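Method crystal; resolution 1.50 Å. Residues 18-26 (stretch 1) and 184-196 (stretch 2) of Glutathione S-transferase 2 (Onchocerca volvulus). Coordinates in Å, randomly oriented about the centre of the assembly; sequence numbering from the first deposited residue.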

# COMPACT_ATOMS: atom_id res chain seq x y z
N ARG A 18 -16.32 2.69 0.64
CA ARG A 18 -17.73 2.94 0.88
C ARG A 18 -17.94 4.32 1.46
O ARG A 18 -18.83 5.05 1.05
CB ARG A 18 -18.29 1.89 1.82
CG ARG A 18 -18.37 0.50 1.24
CD ARG A 18 -18.99 -0.46 2.15
NE ARG A 18 -18.97 -1.85 1.68
CZ ARG A 18 -18.48 -2.86 2.37
NH1 ARG A 18 -17.88 -2.68 3.51
NH2 ARG A 18 -18.56 -4.09 1.86
N LEU A 19 -17.11 4.71 2.42
CA LEU A 19 -17.26 6.01 3.07
C LEU A 19 -17.05 7.13 2.06
O LEU A 19 -17.77 8.12 2.09
CB LEU A 19 -16.30 6.14 4.25
CG LEU A 19 -16.61 5.26 5.46
CD1 LEU A 19 -15.43 5.07 6.38
CD2 LEU A 19 -17.81 5.83 6.23
N PHE A 20 -16.02 7.02 1.21
CA PHE A 20 -15.78 7.98 0.13
C PHE A 20 -17.04 8.17 -0.72
O PHE A 20 -17.50 9.28 -0.91
CB PHE A 20 -14.58 7.51 -0.70
CG PHE A 20 -14.19 8.42 -1.83
CD1 PHE A 20 -12.91 8.95 -1.86
CD2 PHE A 20 -15.02 8.69 -2.89
CE1 PHE A 20 -12.49 9.75 -2.89
CE2 PHE A 20 -14.58 9.51 -3.94
CZ PHE A 20 -13.31 10.03 -3.92
N LEU A 21 -17.60 7.06 -1.19
CA LEU A 21 -18.73 7.08 -2.11
C LEU A 21 -19.95 7.66 -1.40
O LEU A 21 -20.65 8.49 -1.95
CB LEU A 21 -18.97 5.67 -2.62
CG LEU A 21 -17.88 5.07 -3.50
CD1 LEU A 21 -18.07 3.60 -3.65
CD2 LEU A 21 -17.88 5.73 -4.88
N VAL A 22 -20.18 7.24 -0.18
CA VAL A 22 -21.34 7.72 0.57
C VAL A 22 -21.20 9.22 0.82
O VAL A 22 -22.13 9.98 0.58
CB VAL A 22 -21.49 6.98 1.90
CG1 VAL A 22 -22.46 7.69 2.80
CG2 VAL A 22 -21.98 5.56 1.66
N ASP A 23 -20.05 9.68 1.28
CA ASP A 23 -19.87 11.08 1.63
C ASP A 23 -19.94 11.98 0.42
O ASP A 23 -20.46 13.10 0.49
CB ASP A 23 -18.55 11.29 2.34
CG ASP A 23 -18.39 12.69 2.86
OD1 ASP A 23 -17.46 13.39 2.39
OD2 ASP A 23 -19.16 13.12 3.73
N GLN A 24 -19.40 11.52 -0.71
CA GLN A 24 -19.41 12.26 -1.96
C GLN A 24 -20.73 12.12 -2.71
O GLN A 24 -20.90 12.74 -3.76
CB GLN A 24 -18.23 11.84 -2.84
CG GLN A 24 -16.87 12.32 -2.34
CD GLN A 24 -16.84 13.79 -2.09
OE1 GLN A 24 -17.20 14.56 -2.97
NE2 GLN A 24 -16.50 14.19 -0.88
N ASP A 25 -21.65 11.33 -2.16
CA ASP A 25 -22.95 11.05 -2.76
C ASP A 25 -22.85 10.48 -4.16
O ASP A 25 -23.62 10.83 -5.07
CB ASP A 25 -23.85 12.29 -2.72
CG ASP A 25 -25.29 11.94 -2.68
OD1 ASP A 25 -26.11 12.79 -3.09
OD2 ASP A 25 -25.69 10.85 -2.23
N ILE A 26 -21.89 9.58 -4.34
CA ILE A 26 -21.73 8.80 -5.56
C ILE A 26 -22.51 7.53 -5.35
O ILE A 26 -22.15 6.68 -4.49
CB ILE A 26 -20.25 8.48 -5.84
CG1 ILE A 26 -19.43 9.75 -5.95
CG2 ILE A 26 -20.13 7.60 -7.09
CD1 ILE A 26 -17.93 9.48 -5.81
N ASP A 184 -19.83 13.64 11.82
CA ASP A 184 -20.88 14.66 11.81
C ASP A 184 -21.19 15.14 10.40
O ASP A 184 -22.18 15.87 10.19
CB ASP A 184 -20.46 15.86 12.66
CG ASP A 184 -20.61 15.62 14.14
OD1 ASP A 184 -20.07 16.46 14.90
OD2 ASP A 184 -21.22 14.65 14.61
N ARG A 185 -20.38 14.79 9.41
CA ARG A 185 -20.73 15.14 8.04
C ARG A 185 -22.07 14.48 7.73
O ARG A 185 -22.26 13.32 8.06
CB ARG A 185 -19.65 14.69 7.08
CG ARG A 185 -18.33 15.39 7.34
CD ARG A 185 -17.18 14.85 6.54
NE ARG A 185 -17.31 15.05 5.10
CZ ARG A 185 -16.92 16.13 4.45
NH1 ARG A 185 -16.37 17.14 5.08
NH2 ARG A 185 -17.04 16.17 3.14
N PRO A 186 -23.04 15.21 7.19
CA PRO A 186 -24.40 14.68 7.16
C PRO A 186 -24.60 13.31 6.52
O PRO A 186 -25.34 12.48 7.06
CB PRO A 186 -25.17 15.75 6.41
CG PRO A 186 -24.48 17.00 6.81
CD PRO A 186 -22.99 16.60 6.68
N LYS A 187 -23.95 13.05 5.38
CA LYS A 187 -24.14 11.79 4.71
C LYS A 187 -23.50 10.67 5.55
O LYS A 187 -24.02 9.56 5.60
CB LYS A 187 -23.58 11.82 3.27
CG LYS A 187 -24.38 12.76 2.36
CD LYS A 187 -23.60 13.37 1.20
CE LYS A 187 -24.34 14.57 0.56
NZ LYS A 187 -23.89 15.95 1.00
N LEU A 188 -22.39 10.97 6.21
CA LEU A 188 -21.73 9.97 7.06
C LEU A 188 -22.47 9.74 8.35
O LEU A 188 -22.52 8.64 8.83
CB LEU A 188 -20.27 10.34 7.33
CG LEU A 188 -19.36 10.36 6.11
CD1 LEU A 188 -17.93 10.61 6.48
CD2 LEU A 188 -19.45 9.08 5.31
N LYS A 189 -23.09 10.78 8.91
CA LYS A 189 -23.83 10.61 10.13
C LYS A 189 -24.94 9.61 9.90
O LYS A 189 -25.14 8.69 10.70
CB LYS A 189 -24.42 11.95 10.60
CG LYS A 189 -25.21 11.86 11.90
CD LYS A 189 -25.68 13.24 12.33
CE LYS A 189 -26.46 13.18 13.64
NZ LYS A 189 -26.91 14.56 14.01
N GLU A 190 -25.70 9.79 8.84
CA GLU A 190 -26.81 8.89 8.54
C GLU A 190 -26.32 7.46 8.26
O GLU A 190 -26.85 6.47 8.79
CB GLU A 190 -27.54 9.46 7.34
CG GLU A 190 -28.60 8.60 6.69
CD GLU A 190 -29.21 9.29 5.47
OE1 GLU A 190 -28.47 9.77 4.55
OE2 GLU A 190 -30.45 9.38 5.43
N TYR A 191 -25.26 7.36 7.48
CA TYR A 191 -24.73 6.05 7.09
C TYR A 191 -24.22 5.31 8.32
O TYR A 191 -24.48 4.12 8.49
CB TYR A 191 -23.60 6.25 6.10
CG TYR A 191 -22.84 4.99 5.76
CD1 TYR A 191 -21.59 4.77 6.27
CD2 TYR A 191 -23.40 4.03 4.94
CE1 TYR A 191 -20.88 3.61 5.95
CE2 TYR A 191 -22.71 2.86 4.62
CZ TYR A 191 -21.45 2.66 5.11
OH TYR A 191 -20.80 1.49 4.79
N CYS A 192 -23.51 6.01 9.19
CA CYS A 192 -22.92 5.39 10.38
C CYS A 192 -24.00 4.95 11.36
O CYS A 192 -23.84 3.93 12.03
CB CYS A 192 -21.92 6.36 11.01
SG CYS A 192 -20.40 6.57 10.03
N GLU A 193 -25.09 5.70 11.45
CA GLU A 193 -26.21 5.29 12.30
C GLU A 193 -26.77 3.95 11.80
O GLU A 193 -27.03 3.03 12.60
CB GLU A 193 -27.33 6.35 12.31
CG GLU A 193 -27.07 7.57 13.19
CD GLU A 193 -27.95 8.79 12.89
OE1 GLU A 193 -27.96 9.71 13.75
OE2 GLU A 193 -28.61 8.85 11.82
N LYS A 194 -26.96 3.84 10.50
CA LYS A 194 -27.51 2.62 9.94
C LYS A 194 -26.54 1.46 10.04
O LYS A 194 -26.92 0.33 10.29
CB LYS A 194 -27.94 2.86 8.51
CG LYS A 194 -29.16 3.76 8.43
CD LYS A 194 -29.45 4.21 7.03
CE LYS A 194 -30.64 5.19 7.04
NZ LYS A 194 -31.90 4.52 7.46
N ARG A 195 -25.25 1.75 9.87
CA ARG A 195 -24.24 0.72 10.02
C ARG A 195 -24.21 0.19 11.44
O ARG A 195 -24.09 -1.02 11.66
CB ARG A 195 -22.91 1.33 9.60
CG ARG A 195 -21.74 0.37 9.55
CD ARG A 195 -20.49 1.09 9.06
NE ARG A 195 -20.04 2.10 9.99
CZ ARG A 195 -18.94 2.83 9.85
NH1 ARG A 195 -18.15 2.68 8.80
NH2 ARG A 195 -18.59 3.66 10.81
N ASP A 196 -24.34 1.10 12.40
CA ASP A 196 -24.36 0.72 13.80
C ASP A 196 -25.63 -0.05 14.14
O ASP A 196 -25.58 -1.01 14.90
CB ASP A 196 -24.26 1.95 14.68
CG ASP A 196 -24.07 1.60 16.12
OD1 ASP A 196 -24.72 2.27 16.95
OD2 ASP A 196 -23.28 0.70 16.53
O HOH W 1 -21.56 14.39 4.16

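Two helices, 18-23 and 186-196, cross at 126° between their N-to-C directions, with axes 9.0 Å apart at closest approach. The backbones come nearest near the C-terminal part of the first helix and the start of the second: Asp23 CA lies 5.3 Å from Lys187 CA. The polar bonds gather there, while apolar packing fills the rest of the crossing.

Arg18 opens the contact with its aliphatic portion. Its CA-to-CB bond points toward stretch 2, and CD comes 3.7 Å from Tyr191 OH, but the guanidinium leads away and bonds elsewhere in the structure. The next residue, Leu19, starts sideways and bends inward, so that its CD2 packs 3.8 Å from Leu188 CD2 and 3.8 Å from Tyr191 CE1, with Arg195 NH1 4.1 Å away. Phe20 and Leu21 take no part; the helical repeat next offers Val22, whose CA-to-CB bond points toward the partner helix. Its CG1 packs 3.8 Å from Tyr191 CB, and its CG2 sits over the face of the Tyr191 ring in a CH-pi contact, 4.2 Å from the centroid. A branched side chain thus covers both the root and the ring of the tyrosine.

Asp23 supplies the charged lock. Arg185, at the N-cap position of the second helix, presents the edge of its guanidinium: NH2 donates to Asp23 OD1 at 2.9 Å, and NE to Asp23 OD2 at 3.0 Å, giving a two-pronged salt bridge. A water extends it, donating to Asp23 OD2 at 2.7 Å and accepting from Lys187 N at 3.0 Å, which serves an amide in the first turn, where no preceding helical turn supplies a carbonyl.

At Asp25, the first residue to leave helical phi/psi, the chain turns off in a Schellman motif, with positive phi. The aliphatic part of Lys187 lines this exit, its CD 3.2 Å from Asp23 O and its CE 4.0 Å from Asp25 CB.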